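Local coordinates for beta-agarase AgaA (Microbulbifer thermotolerans, PDB 3WZ1), which cleaves the beta-1,4-galactosidic linkages of agarose in endo fashion, releasing mainly neoagarotetraose, through the GH16 catalytic domain, at residues 17-29 / 266-278. Residues are numbered along the deposited sequence; the frame is centred on the assembly and turned at random.
Sequences GKTWELHPLSDDF and VDWVRFYKPVPIN. With NA (sodium ion), chain B.
Y272 and L22 face each other across an antiparallel pairing in which strand 18-22, near the N-terminus, runs beside the C-terminal strand 268-276 of the GH16 beta-jelly roll. CD1 of L22 rests 3.6 Å from CZ of Y272, while on the same face of the sheet the W20 indole crosses Y272 at about a right angle and sets CE3 3.6 Å from its CB. CZ3 of the indole meets CD of P274 at 3.8 Å. With CG anti to its carbonyl carbon (chi1 -65°), Y272 swings its ring across to L22, and its OH accepts a bent bond (130°) from NH1 of R270, tilted from the guanidinium plane; NE of R270 is salt-bridged to E105. With an alanine at Y272, L22 CD1 and W20 CB would probably lose the ring they pack on, and R270 NH1 one of its acceptors. Backbone bonds pair T19 with V275 and E21 with K273; H23 N then reaches F271 O, and a type I turn from H23 to S26 interrupts the pairing before it resumes, two residues out of step, at D27 and V269. S26 bridges the break: its OG takes the F271 N-H at 2.9 Å and donates to H23 O, which also accepts from S26 N. H23 ND1 receives L25 N in the ring plane. L25 CD2 lies over one face of F271, 4.0 Å from the ring centroid in a CH-pi contact; F271 in turn packs on F119 and F121, and L25 on A234. Farther along, carbonyls of D28 and D267, each 2.3 Å from sodium, and D267 OD1 join D4 and G72 around the ion. D28 O and D267 O, 3.1 Å apart, would probably repel each other without the cation, which ties the two segments together where the backbone pairing stops.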
ATOM      1  N   GLY A  17      14.334  -4.380 -25.853  1.00 13.90           N
ATOM      2  CA  GLY A  17      15.471  -3.495 -25.808  1.00 14.06           C
ATOM      3  C   GLY A  17      15.620  -2.694 -24.541  1.00 12.89           C
ATOM      4  O   GLY A  17      16.494  -1.847 -24.455  1.00 14.13           O
ATOM      5  N   LYS A  18      14.782  -2.991 -23.537  1.00 12.36           N
ATOM      6  CA  LYS A  18      14.857  -2.306 -22.251  1.00 12.41           C
ATOM      7  C   LYS A  18      15.145  -3.259 -21.094  1.00 12.52           C
ATOM      8  O   LYS A  18      15.057  -4.493 -21.237  1.00 12.34           O
ATOM      9  CB  LYS A  18      13.568  -1.543 -21.976  1.00 12.86           C
ATOM     10  CG  LYS A  18      13.301  -0.423 -22.967  1.00 13.50           C
ATOM     11  CD  LYS A  18      12.492   0.692 -22.328  1.00 14.51           C
ATOM     12  CE  LYS A  18      12.132   1.790 -23.323  1.00 15.51           C
ATOM     13  NZ  LYS A  18      10.947   1.439 -24.123  1.00 15.70           N
ATOM     14  N   THR A  19      15.501  -2.645 -19.976  1.00 12.26           N
ATOM     15  CA  THR A  19      15.811  -3.339 -18.740  1.00 12.27           C
ATOM     16  C   THR A  19      15.283  -2.513 -17.563  1.00 12.02           C
ATOM     17  O   THR A  19      14.945  -1.356 -17.726  1.00 11.52           O
ATOM     18  CB  THR A  19      17.322  -3.598 -18.653  1.00 13.41           C
ATOM     19  OG1 THR A  19      17.611  -4.485 -17.565  1.00 15.14           O
ATOM     20  CG2 THR A  19      18.101  -2.288 -18.501  1.00 13.51           C
ATOM     21  N   TRP A  20      15.181  -3.135 -16.405  1.00 11.79           N
ATOM     22  CA  TRP A  20      14.681  -2.473 -15.206  1.00 11.81           C
ATOM     23  C   TRP A  20      15.818  -1.834 -14.445  1.00 12.40           C
ATOM     24  O   TRP A  20      16.757  -2.529 -14.028  1.00 14.27           O
ATOM     25  CB  TRP A  20      13.973  -3.458 -14.296  1.00 11.20           C
ATOM     26  CG  TRP A  20      12.709  -4.012 -14.879  1.00 10.93           C
ATOM     27  CD1 TRP A  20      12.489  -5.291 -15.305  1.00 10.49           C
ATOM     28  CD2 TRP A  20      11.489  -3.300 -15.121  1.00 10.26           C
ATOM     29  NE1 TRP A  20      11.223  -5.427 -15.776  1.00 11.02           N
ATOM     30  CE2 TRP A  20      10.575  -4.226 -15.675  1.00 10.41           C
ATOM     31  CE3 TRP A  20      11.068  -1.981 -14.904  1.00 10.42           C
ATOM     32  CZ2 TRP A  20       9.279  -3.871 -16.034  1.00 10.68           C
ATOM     33  CZ3 TRP A  20       9.770  -1.638 -15.248  1.00 10.40           C
ATOM     34  CH2 TRP A  20       8.891  -2.582 -15.803  1.00 10.43           C
ATOM     35  N   GLU A  21      15.712  -0.538 -14.224  1.00 11.58           N
ATOM     36  CA  GLU A  21      16.685   0.219 -13.464  1.00 12.37           C
ATOM     37  C   GLU A  21      16.109   0.586 -12.093  1.00 11.62           C
ATOM     38  O   GLU A  21      15.015   1.151 -11.988  1.00 11.78           O
ATOM     39  CB  GLU A  21      17.055   1.481 -14.227  1.00 14.68           C
ATOM     40  CG  GLU A  21      18.121   2.355 -13.591  1.00 17.58           C
ATOM     41  CD  GLU A  21      18.613   3.402 -14.578  1.00 19.68           C
ATOM     42  OE1 GLU A  21      19.455   3.077 -15.424  1.00 23.81           O
ATOM     43  OE2 GLU A  21      18.115   4.531 -14.540  1.00 24.87           O
ATOM     44  N   LEU A  22      16.866   0.283 -11.048  1.00 11.37           N
ATOM     45  CA  LEU A  22      16.418   0.558  -9.687  1.00 11.25           C
ATOM     46  C   LEU A  22      16.287   2.041  -9.438  1.00 11.51           C
ATOM     47  O   LEU A  22      17.245   2.819  -9.677  1.00 12.61           O
ATOM     48  CB  LEU A  22      17.385  -0.039  -8.666  1.00 11.32           C
ATOM     49  CG  LEU A  22      16.948  -0.018  -7.190  1.00 11.30           C
ATOM     50  CD1 LEU A  22      15.913  -1.091  -6.877  1.00 11.32           C
ATOM     51  CD2 LEU A  22      18.194  -0.187  -6.334  1.00 11.69           C
ATOM     52  N   HIS A  23      15.124   2.449  -8.945  1.00 10.85           N
ATOM     53  CA  HIS A  23      14.854   3.826  -8.584  1.00 11.00           C
ATOM     54  C   HIS A  23      15.322   4.047  -7.143  1.00 11.32           C
ATOM     55  O   HIS A  23      15.129   3.180  -6.276  1.00 11.23           O
ATOM     56  CB  HIS A  23      13.346   4.056  -8.700  1.00 11.27           C
ATOM     57  CG  HIS A  23      12.915   5.458  -8.432  1.00 11.65           C
ATOM     58  ND1 HIS A  23      12.927   6.016  -7.175  1.00 11.92           N
ATOM     59  CD2 HIS A  23      12.441   6.414  -9.259  1.00 12.17           C
ATOM     60  CE1 HIS A  23      12.489   7.258  -7.237  1.00 12.25           C
ATOM     61  NE2 HIS A  23      12.175   7.523  -8.492  1.00 12.61           N
ATOM     62  N   PRO A  24      15.937   5.198  -6.862  1.00 11.79           N
ATOM     63  CA  PRO A  24      16.541   5.382  -5.536  1.00 11.74           C
ATOM     64  C   PRO A  24      15.592   5.447  -4.329  1.00 10.90           C
ATOM     65  O   PRO A  24      16.063   5.367  -3.197  1.00 11.78           O
ATOM     66  CB  PRO A  24      17.310   6.701  -5.681  1.00 12.60           C
ATOM     67  CG  PRO A  24      16.668   7.399  -6.823  1.00 13.36           C
ATOM     68  CD  PRO A  24      16.233   6.320  -7.769  1.00 12.41           C
ATOM     69  N   LEU A  25      14.286   5.551  -4.532  1.00  9.84           N
ATOM     70  CA  LEU A  25      13.344   5.468  -3.419  1.00  9.65           C
ATOM     71  C   LEU A  25      13.322   4.068  -2.792  1.00  9.65           C
ATOM     72  O   LEU A  25      12.892   3.884  -1.654  1.00  9.47           O
ATOM     73  CB  LEU A  25      11.929   5.871  -3.866  1.00  9.89           C
ATOM     74  CG  LEU A  25      10.840   5.845  -2.804  1.00  9.95           C
ATOM     75  CD1 LEU A  25      11.135   6.766  -1.628  1.00 10.26           C
ATOM     76  CD2 LEU A  25       9.492   6.188  -3.426  1.00 10.50           C
ATOM     77  N   SER A  26      13.787   3.075  -3.546  1.00  9.11           N
ATOM     78  CA  SER A  26      13.783   1.691  -3.066  1.00  9.17           C
ATOM     79  C   SER A  26      14.536   1.593  -1.739  1.00  9.11           C
ATOM     80  O   SER A  26      15.614   2.183  -1.588  1.00  9.99           O
ATOM     81  CB  SER A  26      14.405   0.758  -4.093  1.00  9.31           C
ATOM     82  OG  SER A  26      13.785   0.935  -5.370  1.00  9.25           O
ATOM     83  N   ASP A  27      13.948   0.875  -0.790  1.00  9.31           N
ATOM     84  CA  ASP A  27      14.422   0.834   0.600  1.00  9.42           C
ATOM     85  C   ASP A  27      14.148  -0.568   1.146  1.00  9.52           C
ATOM     86  O   ASP A  27      13.012  -1.004   1.136  1.00  9.57           O
ATOM     87  CB  ASP A  27      13.741   1.935   1.446  1.00  9.65           C
ATOM     88  CG  ASP A  27      14.465   2.230   2.758  1.00  9.84           C
ATOM     89  OD1 ASP A  27      15.335   1.430   3.157  1.00  9.83           O
ATOM     90  OD2 ASP A  27      14.140   3.266   3.403  1.00  9.91           O
ATOM     91  N   ASP A  28      15.193  -1.253   1.615  1.00  9.80           N
ATOM     92  CA  ASP A  28      15.026  -2.534   2.295  1.00 10.05           C
ATOM     93  C   ASP A  28      15.143  -2.450   3.821  1.00 10.29           C
ATOM     94  O   ASP A  28      15.174  -3.467   4.501  1.00 10.10           O
ATOM     95  CB  ASP A  28      15.931  -3.629   1.692  1.00 10.89           C
ATOM     96  CG  ASP A  28      17.402  -3.348   1.860  1.00 11.91           C
ATOM     97  OD1 ASP A  28      17.778  -2.256   2.368  1.00 13.27           O
ATOM     98  OD2 ASP A  28      18.206  -4.232   1.468  1.00 11.63           O
ATOM     99  N   PHE A  29      15.182  -1.230   4.354  1.00  9.99           N
ATOM    100  CA  PHE A  29      14.948  -0.993   5.779  1.00 10.57           C
ATOM    101  C   PHE A  29      15.961  -1.689   6.685  1.00 11.34           C
ATOM    102  O   PHE A  29      15.640  -2.121   7.787  1.00 11.75           O
ATOM    103  CB  PHE A  29      13.493  -1.360   6.142  1.00 10.12           C
ATOM    104  CG  PHE A  29      12.479  -0.526   5.403  1.00 10.28           C
ATOM    105  CD1 PHE A  29      12.400   0.843   5.618  1.00 10.21           C
ATOM    106  CD2 PHE A  29      11.620  -1.102   4.466  1.00 10.40           C
ATOM    107  CE1 PHE A  29      11.508   1.611   4.919  1.00 10.34           C
ATOM    108  CE2 PHE A  29      10.719  -0.333   3.764  1.00 10.29           C
ATOM    109  CZ  PHE A  29      10.661   1.028   4.003  1.00 10.26           C
ATOM    110  N   VAL A 266       6.968  -4.413   6.849  1.00  8.33           N
ATOM    111  CA  VAL A 266       7.396  -4.301   5.454  1.00  8.32           C
ATOM    112  C   VAL A 266       8.885  -4.584   5.381  1.00  8.42           C
ATOM    113  O   VAL A 266       9.697  -3.845   5.920  1.00  8.40           O
ATOM    114  CB  VAL A 266       7.021  -2.914   4.892  1.00  8.54           C
ATOM    115  CG1 VAL A 266       7.570  -2.734   3.472  1.00  8.77           C
ATOM    116  CG2 VAL A 266       5.514  -2.739   4.927  1.00  8.48           C
ATOM    117  N   ASP A 267       9.241  -5.682   4.714  1.00  8.39           N
ATOM    118  CA  ASP A 267      10.643  -6.047   4.493  1.00  8.98           C
ATOM    119  C   ASP A 267      11.311  -5.102   3.502  1.00  9.21           C
ATOM    120  O   ASP A 267      12.473  -4.706   3.673  1.00  9.45           O
ATOM    121  CB  ASP A 267      10.745  -7.502   3.992  1.00  9.56           C
ATOM    122  CG  ASP A 267      12.149  -8.050   4.057  1.00 10.29           C
ATOM    123  OD1 ASP A 267      12.969  -7.599   4.881  1.00 10.56           O
ATOM    124  OD2 ASP A 267      12.443  -8.968   3.255  1.00 11.63           O
ATOM    125  N   TRP A 268      10.588  -4.745   2.440  1.00  9.09           N
ATOM    126  CA  TRP A 268      11.125  -3.820   1.436  1.00  9.52           C
ATOM    127  C   TRP A 268      10.028  -3.161   0.632  1.00  9.25           C
ATOM    128  O   TRP A 268       8.932  -3.709   0.472  1.00  9.26           O
ATOM    129  CB  TRP A 268      12.122  -4.508   0.470  1.00 10.85           C
ATOM    130  CG  TRP A 268      11.538  -5.403  -0.668  1.00 12.53           C
ATOM    131  CD1 TRP A 268      10.690  -5.042  -1.711  1.00 12.73           C
ATOM    132  CD2 TRP A 268      11.875  -6.763  -0.910  1.00 13.49           C
ATOM    133  NE1 TRP A 268      10.462  -6.112  -2.538  1.00 13.27           N
ATOM    134  CE2 TRP A 268      11.182  -7.181  -2.050  1.00 14.67           C
ATOM    135  CE3 TRP A 268      12.681  -7.685  -0.227  1.00 13.88           C
ATOM    136  CZ2 TRP A 268      11.281  -8.464  -2.536  1.00 13.94           C
ATOM    137  CZ3 TRP A 268      12.790  -8.929  -0.712  1.00 14.72           C
ATOM    138  CH2 TRP A 268      12.084  -9.330  -1.860  1.00 15.01           C
ATOM    139  N   VAL A 269      10.357  -1.979   0.129  1.00  8.86           N
ATOM    140  CA  VAL A 269       9.648  -1.390  -1.009  1.00  9.02           C
ATOM    141  C   VAL A 269      10.705  -1.117  -2.075  1.00  9.11           C
ATOM    142  O   VAL A 269      11.791  -0.635  -1.773  1.00  9.30           O
ATOM    143  CB  VAL A 269       8.842  -0.128  -0.646  1.00  9.33           C
ATOM    144  CG1 VAL A 269       7.724  -0.463   0.342  1.00  9.93           C
ATOM    145  CG2 VAL A 269       9.725   0.993  -0.090  1.00  9.48           C
ATOM    146  N   ARG A 270      10.392  -1.462  -3.322  1.00  8.74           N
ATOM    147  CA  ARG A 270      11.322  -1.227  -4.401  1.00  8.97           C
ATOM    148  C   ARG A 270      10.559  -0.788  -5.633  1.00  8.77           C
ATOM    149  O   ARG A 270       9.377  -1.143  -5.843  1.00  8.36           O
ATOM    150  CB  ARG A 270      12.191  -2.459  -4.666  1.00  9.40           C
ATOM    151  CG  ARG A 270      11.481  -3.669  -5.242  1.00  9.75           C
ATOM    152  CD  ARG A 270      12.445  -4.851  -5.429  1.00 10.36           C
ATOM    153  NE  ARG A 270      11.763  -5.996  -6.015  1.00 10.72           N
ATOM    154  CZ  ARG A 270      12.342  -6.989  -6.699  1.00 10.76           C
ATOM    155  NH1 ARG A 270      13.643  -6.960  -6.976  1.00 11.47           N
ATOM    156  NH2 ARG A 270      11.587  -8.002  -7.117  1.00 11.01           N
ATOM    157  N   PHE A 271      11.262  -0.033  -6.459  1.00  8.62           N
ATOM    158  CA  PHE A 271      10.666   0.621  -7.596  1.00  8.92           C
ATOM    159  C   PHE A 271      11.648   0.535  -8.738  1.00  9.21           C
ATOM    160  O   PHE A 271      12.841   0.772  -8.526  1.00  9.92           O
ATOM    161  CB  PHE A 271      10.379   2.092  -7.260  1.00  9.09           C
ATOM    162  CG  PHE A 271       9.679   2.290  -5.947  1.00  9.48           C
ATOM    163  CD1 PHE A 271      10.401   2.407  -4.785  1.00  9.48           C
ATOM    164  CD2 PHE A 271       8.297   2.344  -5.879  1.00 10.12           C
ATOM    165  CE1 PHE A 271       9.756   2.556  -3.560  1.00 10.29           C
ATOM    166  CE2 PHE A 271       7.654   2.503  -4.663  1.00 10.37           C
ATOM    167  CZ  PHE A 271       8.381   2.611  -3.519  1.00 10.09           C
ATOM    168  N   TYR A 272      11.163   0.214  -9.940  1.00  9.02           N
ATOM    169  CA  TYR A 272      12.043   0.145 -11.119  1.00  9.12           C
ATOM    170  C   TYR A 272      11.452   0.905 -12.283  1.00  9.35           C
ATOM    171  O   TYR A 272      10.232   0.881 -12.503  1.00  9.23           O
ATOM    172  CB  TYR A 272      12.278  -1.315 -11.561  1.00  9.44           C
ATOM    173  CG  TYR A 272      13.035  -2.177 -10.571  1.00  9.46           C
ATOM    174  CD1 TYR A 272      12.376  -2.806  -9.534  1.00  9.75           C
ATOM    175  CD2 TYR A 272      14.427  -2.360 -10.668  1.00  9.66           C
ATOM    176  CE1 TYR A 272      13.053  -3.584  -8.617  1.00  9.83           C
ATOM    177  CE2 TYR A 272      15.101  -3.142  -9.749  1.00  9.59           C
ATOM    178  CZ  TYR A 272      14.409  -3.756  -8.731  1.00  9.85           C
ATOM    179  OH  TYR A 272      15.103  -4.544  -7.813  1.00 10.62           O
ATOM    180  N   LYS A 273      12.350   1.518 -13.059  1.00  9.52           N
ATOM    181  CA  LYS A 273      12.001   2.238 -14.265  1.00  9.90           C
ATOM    182  C   LYS A 273      12.530   1.472 -15.468  1.00  9.99           C
ATOM    183  O   LYS A 273      13.654   0.985 -15.434  1.00 10.48           O
ATOM    184  CB  LYS A 273      12.641   3.616 -14.245  1.00 10.35           C
ATOM    185  CG  LYS A 273      12.236   4.452 -13.051  1.00 10.74           C
ATOM    186  CD  LYS A 273      10.804   4.923 -13.149  1.00 10.70           C
ATOM    187  CE  LYS A 273      10.590   5.975 -14.226  1.00 10.65           C
ATOM    188  NZ  LYS A 273       9.176   6.462 -14.244  1.00 10.87           N
ATOM    189  N   PRO A 274      11.726   1.366 -16.526  1.00  9.73           N
ATOM    190  CA  PRO A 274      12.217   0.680 -17.713  1.00 10.14           C
ATOM    191  C   PRO A 274      13.061   1.655 -18.541  1.00 10.49           C
ATOM    192  O   PRO A 274      12.613   2.774 -18.840  1.00 10.75           O
ATOM    193  CB  PRO A 274      10.923   0.259 -18.414  1.00 10.33           C
ATOM    194  CG  PRO A 274       9.955   1.340 -18.081  1.00 10.27           C
ATOM    195  CD  PRO A 274      10.335   1.830 -16.696  1.00  9.99           C
ATOM    196  N   VAL A 275      14.287   1.246 -18.871  1.00 10.49           N
ATOM    197  CA  VAL A 275      15.239   2.096 -19.566  1.00 11.33           C
ATOM    198  C   VAL A 275      15.916   1.298 -20.675  1.00 11.41           C
ATOM    199  O   VAL A 275      16.024   0.086 -20.588  1.00 10.99           O
ATOM    200  CB  VAL A 275      16.288   2.687 -18.615  1.00 11.84           C
ATOM    201  CG1 VAL A 275      15.609   3.482 -17.494  1.00 12.50           C
ATOM    202  CG2 VAL A 275      17.184   1.603 -18.045  1.00 12.43           C
ATOM    203  N   PRO A 276      16.322   1.971 -21.754  1.00 11.75           N
ATOM    204  CA  PRO A 276      17.072   1.271 -22.786  1.00 12.15           C
ATOM    205  C   PRO A 276      18.310   0.543 -22.253  1.00 12.77           C
ATOM    206  O   PRO A 276      19.018   1.048 -21.383  1.00 13.21           O
ATOM    207  CB  PRO A 276      17.509   2.415 -23.706  1.00 12.34           C
ATOM    208  CG  PRO A 276      16.480   3.459 -23.515  1.00 12.06           C
ATOM    209  CD  PRO A 276      16.167   3.399 -22.058  1.00 12.02           C
ATOM    210  N   ILE A 277      18.550  -0.645 -22.797  1.00 13.97           N
ATOM    211  CA  ILE A 277      19.773  -1.380 -22.552  1.00 15.43           C
ATOM    212  C   ILE A 277      20.939  -0.617 -23.175  1.00 17.01           C
ATOM    213  O   ILE A 277      20.831  -0.199 -24.329  1.00 18.23           O
ATOM    214  CB  ILE A 277      19.649  -2.783 -23.169  1.00 14.77           C
ATOM    215  CG1 ILE A 277      18.657  -3.606 -22.336  1.00 14.63           C
ATOM    216  CG2 ILE A 277      20.998  -3.498 -23.193  1.00 14.94           C
ATOM    217  CD1 ILE A 277      18.035  -4.763 -23.062  1.00 15.15           C
ATOM    218  N   ASN A 278      22.030  -0.431 -22.426  1.00 17.78           N
ATOM    219  CA  ASN A 278      23.222   0.276 -22.958  1.00 19.31           C
ATOM    220  C   ASN A 278      23.954  -0.511 -24.045  1.00 18.65           C
ATOM    221  O   ASN A 278      24.164  -1.722 -23.868  1.00 15.80           O
ATOM    222  CB  ASN A 278      24.209   0.617 -21.835  1.00 22.71           C
ATOM    223  CG  ASN A 278      23.674   1.678 -20.893  1.00 25.88           C
ATOM    224  OD1 ASN A 278      22.995   2.608 -21.312  1.00 27.98           O
ATOM    225  ND2 ASN A 278      23.967   1.529 -19.613  1.00 28.85           N
TER
HETATM  226 NA    NA B 401      14.275  -5.583   4.821  1.00 10.80          NA